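Local coordinates for periplasmic divalent cation tolerance protein CutA (Pyrococcus horikoshii, PDB 1UKU) that binds copper ions, contributes to heavy-metal resistance and assembles as a homotrimer that can associate further when metal is bound, at the interface of chains A and B. Sequence-based numbering; all coordinates share one arbitrary frame. Chains: chain A/B, periplasmic divalent cation tolerance protein CutA.

The interface of chains A and B. Residues chain A 18, 22, 28-32; chain B 5, 7, 35-39, 50.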
loop_
_atom_site.group_PDB
_atom_site.type_symbol
_atom_site.label_atom_id
_atom_site.label_comp_id
_atom_site.label_asym_id
_atom_site.label_seq_id
_atom_site.Cartn_x
_atom_site.Cartn_y
_atom_site.Cartn_z
ATOM N N VAL A 18 -11.612 13.397 -2.813
ATOM C CA VAL A 18 -10.673 13.126 -3.906
ATOM C C VAL A 18 -10.984 13.937 -5.153
ATOM O O VAL A 18 -10.065 14.478 -5.802
ATOM C CB VAL A 18 -10.623 11.626 -4.222
ATOM C CG1 VAL A 18 -10.084 11.314 -5.610
ATOM C CG2 VAL A 18 -9.833 10.918 -3.125
ATOM N N LEU A 22 -8.609 16.689 -6.973
ATOM C CA LEU A 22 -8.333 16.669 -8.411
ATOM C C LEU A 22 -8.681 18.028 -9.028
ATOM O O LEU A 22 -7.901 18.580 -9.796
ATOM C CB LEU A 22 -9.092 15.539 -9.119
ATOM C CG LEU A 22 -8.487 14.147 -8.878
ATOM C CD1 LEU A 22 -9.500 13.061 -9.197
ATOM C CD2 LEU A 22 -7.236 13.935 -9.702
ATOM N N ALA A 28 -2.626 13.967 -8.898
ATOM C CA ALA A 28 -2.843 13.493 -10.257
ATOM C C ALA A 28 -3.828 12.339 -10.337
ATOM O O ALA A 28 -4.478 12.139 -11.359
ATOM C CB ALA A 28 -1.544 13.071 -10.888
ATOM N N CYS A 29 -3.904 11.554 -9.270
ATOM C CA CYS A 29 -4.827 10.435 -9.264
ATOM C C CYS A 29 -4.970 9.871 -7.878
ATOM O O CYS A 29 -4.178 10.143 -6.976
ATOM C CB CYS A 29 -4.357 9.386 -10.223
ATOM S SG CYS A 29 -2.869 8.724 -9.719
ATOM N N ALA A 30 -6.056 9.123 -7.708
ATOM C CA ALA A 30 -6.407 8.438 -6.478
ATOM C C ALA A 30 -6.849 7.003 -6.794
ATOM O O ALA A 30 -7.457 6.761 -7.826
ATOM C CB ALA A 30 -7.465 9.169 -5.771
ATOM N N ASN A 31 -6.481 6.063 -5.927
ATOM C CA ASN A 31 -6.965 4.694 -5.981
ATOM C C ASN A 31 -7.698 4.437 -4.643
ATOM O O ASN A 31 -7.103 4.576 -3.578
ATOM C CB ASN A 31 -5.813 3.702 -6.102
ATOM C CG ASN A 31 -5.049 3.754 -7.412
ATOM O OD1 ASN A 31 -4.025 3.072 -7.498
ATOM N ND2 ASN A 31 -5.530 4.470 -8.434
ATOM N N LEU A 32 -8.973 4.089 -4.715
ATOM C CA LEU A 32 -9.827 3.913 -3.534
ATOM C C LEU A 32 -10.242 2.473 -3.419
ATOM O O LEU A 32 -10.683 1.880 -4.385
ATOM C CB LEU A 32 -11.083 4.765 -3.625
ATOM C CG LEU A 32 -10.916 6.271 -3.329
ATOM C CD1 LEU A 32 -9.777 6.965 -4.058
ATOM C CD2 LEU A 32 -12.246 6.983 -3.561
ATOM N N TYR B 5 4.497 -1.100 -7.308
ATOM C CA TYR B 5 3.047 -0.967 -7.461
ATOM C C TYR B 5 2.740 -0.560 -8.907
ATOM O O TYR B 5 3.339 0.351 -9.464
ATOM C CB TYR B 5 2.498 0.085 -6.507
ATOM C CG TYR B 5 0.993 0.273 -6.482
ATOM C CD1 TYR B 5 0.167 -0.731 -6.038
ATOM C CD2 TYR B 5 0.392 1.477 -6.900
ATOM C CE1 TYR B 5 -1.227 -0.571 -5.992
ATOM C CE2 TYR B 5 -1.014 1.643 -6.857
ATOM C CZ TYR B 5 -1.801 0.611 -6.390
ATOM O OH TYR B 5 -3.176 0.764 -6.314
ATOM N N THR B 7 -0.982 -0.681 -11.779
ATOM C CA THR B 7 -2.399 -0.934 -11.869
ATOM C C THR B 7 -2.723 -1.435 -13.236
ATOM O O THR B 7 -2.022 -1.135 -14.194
ATOM C CB THR B 7 -3.250 0.288 -11.549
ATOM O OG1 THR B 7 -3.195 1.235 -12.638
ATOM C CG2 THR B 7 -2.768 1.009 -10.314
ATOM N N HIS B 35 -9.516 -1.834 -7.121
ATOM C CA HIS B 35 -9.760 -0.494 -6.594
ATOM C C HIS B 35 -10.478 0.319 -7.648
ATOM O O HIS B 35 -10.608 -0.112 -8.797
ATOM C CB HIS B 35 -8.470 0.202 -6.137
ATOM C CG HIS B 35 -7.508 0.484 -7.247
ATOM N ND1 HIS B 35 -6.247 -0.066 -7.305
ATOM C CD2 HIS B 35 -7.616 1.296 -8.327
ATOM C CE1 HIS B 35 -5.651 0.344 -8.416
ATOM N NE2 HIS B 35 -6.446 1.196 -9.038
ATOM N N ARG B 36 -10.960 1.476 -7.242
ATOM C CA ARG B 36 -11.546 2.456 -8.152
ATOM C C ARG B 36 -10.586 3.620 -8.273
ATOM O O ARG B 36 -10.149 4.234 -7.271
ATOM C CB ARG B 36 -12.908 2.913 -7.633
ATOM C CG ARG B 36 -13.929 1.780 -7.738
ATOM C CD ARG B 36 -15.191 2.041 -7.006
ATOM N NE ARG B 36 -16.240 1.121 -7.431
ATOM C CZ ARG B 36 -16.461 -0.085 -6.930
ATOM N NH1 ARG B 36 -15.704 -0.585 -5.954
ATOM N NH2 ARG B 36 -17.474 -0.809 -7.420
ATOM N N ALA B 37 -10.226 3.950 -9.504
ATOM C CA ALA B 37 -9.275 5.017 -9.787
ATOM C C ALA B 37 -10.010 6.282 -10.247
ATOM O O ALA B 37 -10.958 6.196 -10.985
ATOM C CB ALA B 37 -8.287 4.601 -10.842
ATOM N N PHE B 38 -9.539 7.432 -9.809
ATOM C CA PHE B 38 -10.041 8.727 -10.195
ATOM C C PHE B 38 -8.888 9.577 -10.649
ATOM O O PHE B 38 -7.848 9.643 -9.990
ATOM C CB PHE B 38 -10.762 9.400 -9.040
ATOM C CG PHE B 38 -11.960 8.650 -8.572
ATOM C CD1 PHE B 38 -11.832 7.583 -7.704
ATOM C CD2 PHE B 38 -13.211 8.999 -9.013
ATOM C CE1 PHE B 38 -12.922 6.860 -7.308
ATOM C CE2 PHE B 38 -14.330 8.266 -8.600
ATOM C CZ PHE B 38 -14.159 7.200 -7.745
ATOM N N TYR B 39 -9.035 10.205 -11.816
ATOM C CA TYR B 39 -7.949 10.993 -12.377
ATOM C C TYR B 39 -8.537 11.899 -13.458
ATOM O O TYR B 39 -9.722 11.838 -13.740
ATOM C CB TYR B 39 -6.841 10.093 -12.919
ATOM C CG TYR B 39 -7.344 9.071 -13.899
ATOM C CD1 TYR B 39 -7.739 7.827 -13.469
ATOM C CD2 TYR B 39 -7.462 9.370 -15.257
ATOM C CE1 TYR B 39 -8.232 6.895 -14.348
ATOM C CE2 TYR B 39 -7.943 8.439 -16.149
ATOM C CZ TYR B 39 -8.341 7.213 -15.676
ATOM O OH TYR B 39 -8.830 6.266 -16.558
ATOM N N GLU B 50 -10.212 -0.859 -11.658
ATOM C CA GLU B 50 -8.914 -1.437 -11.957
ATOM C C GLU B 50 -8.566 -2.559 -10.989
ATOM O O GLU B 50 -9.211 -2.743 -9.980
ATOM C CB GLU B 50 -7.825 -0.371 -11.851
ATOM C CG GLU B 50 -7.905 0.787 -12.841
ATOM C CD GLU B 50 -6.639 1.625 -12.801
ATOM O OE1 GLU B 50 -6.169 2.026 -11.729
ATOM O OE2 GLU B 50 -6.066 1.897 -13.878
HETATM O O HOH W 1 -4.557 4.177 -11.192
HETATM O O HOH W 2 -12.856 -0.372 -4.968
#
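A:Asn31 sets CG beside its backbone N (chi1 -67°), whereas B:His35 holds CG in the crowded position between backbone N and carbonyl carbon (chi1 65°); so turned, the amide lies almost parallel to the imidazole, the planes 14° apart. CG of A:Asn31 sits over one ring face, 3.6 Å from the centroid and shifted toward the rim. B:Tyr5, with CG anti to its backbone N, meets the amide tip to tip: its phenol OH donates to a lone pair of A:Asn31 OD1 over 2.7 Å, in the carbonyl plane. The other end of the amide, ND2, donates to the backbone O of the preceding A:Ala30, from above that carbonyl plane, and bonds a water 2.9 Å away, which in turn contacts B:Glu50 OE1. B:Glu50 OE1 also accepts from B:His35 NE2 at 2.8 Å, on its anti lone pair and close to the ring plane, fixing the imidazole's rotation; the nearby carboxylate may favour a protonated ring. The backbones that carry A:Asn31 and B:His35 belong to strands 29-41 of the two chains, which pair antiparallel. A:Ala30 N reaches B:Phe38 O at 2.9 Å, and the return bond makes A:Ala30 O accept from both B:Phe38 N and the asparagine amide. A:Leu32 and B:Arg36 exchange a second such pair, A:Leu32 N to B:Arg36 O at 2.8 Å. On the opposite side of the strands, B:Phe38 crosses A:Val18, A:Leu22 and A:Leu32 at about right angles; its CB meets helix 11-23, while CE1 touches A:Leu32 CD2 at 3.8 Å. Polar stack on one side and apolar packing on the other thus flank an intersubunit beta-sheet that joins neighbouring subunits of the CutA homotrimer, the unit that copper probably links into larger assemblies.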